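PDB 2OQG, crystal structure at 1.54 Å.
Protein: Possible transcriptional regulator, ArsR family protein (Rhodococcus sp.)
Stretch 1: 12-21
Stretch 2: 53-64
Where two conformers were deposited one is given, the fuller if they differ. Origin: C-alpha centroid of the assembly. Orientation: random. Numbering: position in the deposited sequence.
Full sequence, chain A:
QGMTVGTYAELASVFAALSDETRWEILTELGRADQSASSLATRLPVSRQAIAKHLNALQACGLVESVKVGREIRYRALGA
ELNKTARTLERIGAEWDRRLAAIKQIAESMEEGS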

# COMPACT_ATOMS: atom_id res chain seq x y z
N ALA A 12 8.88 26.54 4.98
CA ALA A 12 8.49 26.89 6.33
C ALA A 12 7.73 25.76 7.06
O ALA A 12 8.04 25.46 8.22
CB ALA A 12 7.68 28.15 6.36
N SER A 13 6.81 25.11 6.35
CA SER A 13 6.00 24.06 6.99
C SER A 13 6.87 22.84 7.30
O SER A 13 6.70 22.20 8.34
CB SER A 13 4.76 23.65 6.19
OG SER A 13 5.05 23.11 4.92
N VAL A 14 7.84 22.56 6.42
CA VAL A 14 8.78 21.46 6.72
C VAL A 14 9.65 21.83 7.91
O VAL A 14 9.86 20.98 8.79
CB VAL A 14 9.62 21.09 5.48
CG1 VAL A 14 10.83 20.18 5.83
CG2 VAL A 14 8.72 20.38 4.45
N PHE A 15 10.21 23.05 7.91
CA PHE A 15 11.03 23.43 9.06
C PHE A 15 10.21 23.28 10.34
O PHE A 15 10.69 22.74 11.34
CB PHE A 15 11.52 24.86 9.00
CG PHE A 15 12.38 25.20 7.80
CD1 PHE A 15 13.09 24.21 7.10
CD2 PHE A 15 12.56 26.56 7.41
CE1 PHE A 15 13.99 24.57 6.07
CE2 PHE A 15 13.39 26.91 6.32
CZ PHE A 15 14.12 25.87 5.67
N ALA A 16 8.97 23.77 10.33
CA ALA A 16 8.14 23.68 11.54
C ALA A 16 7.94 22.19 11.93
O ALA A 16 8.01 21.81 13.11
CB ALA A 16 6.81 24.31 11.30
N ALA A 17 7.68 21.35 10.92
CA ALA A 17 7.40 19.94 11.19
C ALA A 17 8.63 19.30 11.86
O ALA A 17 8.49 18.55 12.82
CB ALA A 17 7.00 19.22 9.93
N LEU A 18 9.81 19.67 11.36
CA LEU A 18 11.07 19.03 11.79
C LEU A 18 11.63 19.72 13.09
O LEU A 18 12.71 19.38 13.54
CB LEU A 18 12.08 19.15 10.66
CG LEU A 18 11.72 18.37 9.39
CD1 LEU A 18 12.89 18.36 8.38
CD2 LEU A 18 11.33 16.92 9.73
N SER A 19 10.90 20.69 13.64
CA SER A 19 11.42 21.41 14.79
C SER A 19 11.04 20.72 16.10
O SER A 19 11.39 21.22 17.19
CB SER A 19 10.83 22.81 14.82
OG SER A 19 9.45 22.76 15.17
N ASP A 20 10.35 19.58 15.99
CA ASP A 20 9.81 18.86 17.15
C ASP A 20 10.38 17.46 17.28
O ASP A 20 10.25 16.69 16.36
CB ASP A 20 8.32 18.76 16.99
CG ASP A 20 7.66 18.12 18.18
OD1 ASP A 20 7.45 18.82 19.17
OD2 ASP A 20 7.34 16.92 18.10
N GLU A 21 11.00 17.16 18.43
CA GLU A 21 11.61 15.85 18.66
C GLU A 21 10.60 14.72 18.54
O GLU A 21 10.89 13.68 17.97
CB GLU A 21 12.25 15.81 20.04
CG GLU A 21 13.22 14.67 20.17
CD GLU A 21 14.04 14.75 21.43
OE1 GLU A 21 13.74 15.60 22.29
OE2 GLU A 21 14.99 13.94 21.54
N LYS A 53 -2.77 14.65 15.15
CA LYS A 53 -2.42 16.01 14.80
C LYS A 53 -1.03 16.06 14.17
O LYS A 53 -0.84 16.74 13.15
CB LYS A 53 -2.44 16.93 16.04
CG LYS A 53 -3.85 17.30 16.48
CD LYS A 53 -3.81 18.27 17.64
CE LYS A 53 -4.16 17.56 18.92
NZ LYS A 53 -5.61 17.22 18.87
N HIS A 54 -0.07 15.37 14.78
CA HIS A 54 1.30 15.29 14.22
C HIS A 54 1.23 14.67 12.82
O HIS A 54 1.92 15.16 11.92
CB HIS A 54 2.18 14.44 15.11
CG HIS A 54 2.62 15.11 16.38
ND1 HIS A 54 3.15 16.38 16.42
CD2 HIS A 54 2.61 14.66 17.66
CE1 HIS A 54 3.45 16.69 17.67
NE2 HIS A 54 3.14 15.66 18.44
N LEU A 55 0.48 13.57 12.66
CA LEU A 55 0.39 12.91 11.35
C LEU A 55 -0.19 13.84 10.30
O LEU A 55 0.29 13.89 9.16
CB LEU A 55 -0.38 11.63 11.40
CG LEU A 55 0.32 10.51 12.13
CD1 LEU A 55 -0.72 9.40 12.38
CD2 LEU A 55 1.60 9.98 11.36
N ASN A 56 -1.21 14.59 10.68
CA ASN A 56 -1.85 15.52 9.71
C ASN A 56 -0.83 16.56 9.28
O ASN A 56 -0.75 16.91 8.07
CB ASN A 56 -3.11 16.18 10.33
CG ASN A 56 -4.23 15.18 10.53
OD1 ASN A 56 -4.18 14.09 9.96
ND2 ASN A 56 -5.24 15.53 11.35
N ALA A 57 -0.06 17.06 10.25
CA ALA A 57 0.94 18.11 9.95
C ALA A 57 2.00 17.52 9.03
O ALA A 57 2.40 18.16 8.01
CB ALA A 57 1.56 18.65 11.20
N LEU A 58 2.45 16.31 9.38
CA LEU A 58 3.46 15.64 8.53
C LEU A 58 2.95 15.34 7.11
O LEU A 58 3.72 15.47 6.11
CB LEU A 58 3.99 14.36 9.20
CG LEU A 58 4.76 14.61 10.48
CD1 LEU A 58 4.99 13.26 11.20
CD2 LEU A 58 6.12 15.34 10.19
N GLN A 59 1.70 14.91 6.97
CA GLN A 59 1.17 14.66 5.62
C GLN A 59 1.01 15.96 4.84
O GLN A 59 1.26 16.00 3.62
CB GLN A 59 -0.18 13.94 5.70
CG GLN A 59 -0.11 12.61 6.36
CD GLN A 59 -1.49 11.96 6.49
OE1 GLN A 59 -1.99 11.32 5.58
NE2 GLN A 59 -2.11 12.20 7.62
N ALA A 60 0.61 17.02 5.55
CA ALA A 60 0.32 18.28 4.86
C ALA A 60 1.56 18.88 4.23
O ALA A 60 1.46 19.64 3.29
CB ALA A 60 -0.35 19.33 5.83
N CYS A 61 2.72 18.61 4.81
CA CYS A 61 3.94 19.21 4.26
C CYS A 61 4.72 18.17 3.47
O CYS A 61 5.83 18.45 2.99
CB CYS A 61 4.77 19.83 5.40
SG CYS A 61 5.51 18.61 6.41
N GLY A 62 4.13 16.99 3.27
CA GLY A 62 4.70 15.99 2.36
C GLY A 62 5.72 15.04 2.96
O GLY A 62 6.35 14.25 2.23
N LEU A 63 5.87 15.06 4.27
CA LEU A 63 6.86 14.17 4.92
C LEU A 63 6.37 12.76 5.18
O LEU A 63 7.16 11.81 5.42
CB LEU A 63 7.31 14.79 6.25
CG LEU A 63 8.24 16.00 6.07
CD1 LEU A 63 8.43 16.73 7.37
CD2 LEU A 63 9.61 15.50 5.58
N VAL A 64 5.04 12.63 5.17
CA VAL A 64 4.34 11.34 5.41
C VAL A 64 3.23 11.17 4.42
O VAL A 64 2.56 12.17 4.01
CB VAL A 64 3.78 11.28 6.89
CG1 VAL A 64 2.79 10.19 7.09
CG2 VAL A 64 4.94 11.23 7.87
O HOH W 1 2.40 22.61 3.93

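Helical residues of both stretches meet, together with the loop residues that follow. The backbones come closest at Val14 and Cys61, whose CA atoms lie 5.9 Å apart, and at Ala17 and Leu58, with CA atoms 6.4 Å apart. So close an approach suits the small Ala17 and Cys61, with the larger Val14, Leu58 and Leu63 also taking part.

The contact is chiefly apolar. Ala17 points its single methyl toward stretch 2, and that CB touches three residues: Leu63 CD1 at 3.8 Å, Cys61 SG at 3.9 Å and Leu58 CD2 at 4.0 Å. Alanine suits this place because its one methyl, which is all the side chain has, makes all three contacts where the backbones run close. Leu63 adds reach: its CD1 lies 3.7 Å from Leu18 CD2, so the leucine ends meet beside the alanine. Val14 CG2 packs 4.1 Å from Cys61 CB, adding a branched, buried surface. Cys61, compact yet polarizable, has the largest area covered by the opposing stretch, and its chi1 of 72° (p) places the sulfur near the Ala17 methyl.

After the helix of stretch 2, the chain turns at Gly62 and Leu63. Gly62 adopts phi/psi of 87/9, where a CB would jam against the preceding carbonyl oxygen; Leu63 N then hydrogen-bonds to Leu58 O at 2.9 Å, tying the turn back to the helix.

No direct hydrogen bond joins the stretches. Instead, a water bridges them at the exposed margin, 2.9 Å from Ser13 OG and donating to Ala60 O at 3.2 Å. Serine fits here: its hydroxyl can engage solvent, while Ser13 OG also lies 3.3 Å from Cys61 CB.

At the other end, Asp20 OD2 approaches His54 CE1 obliquely at 3.9 Å, a contact rather than a bond. Asp20 is also an N-cap, its carboxylate accepting from a backbone N just beyond the stretch.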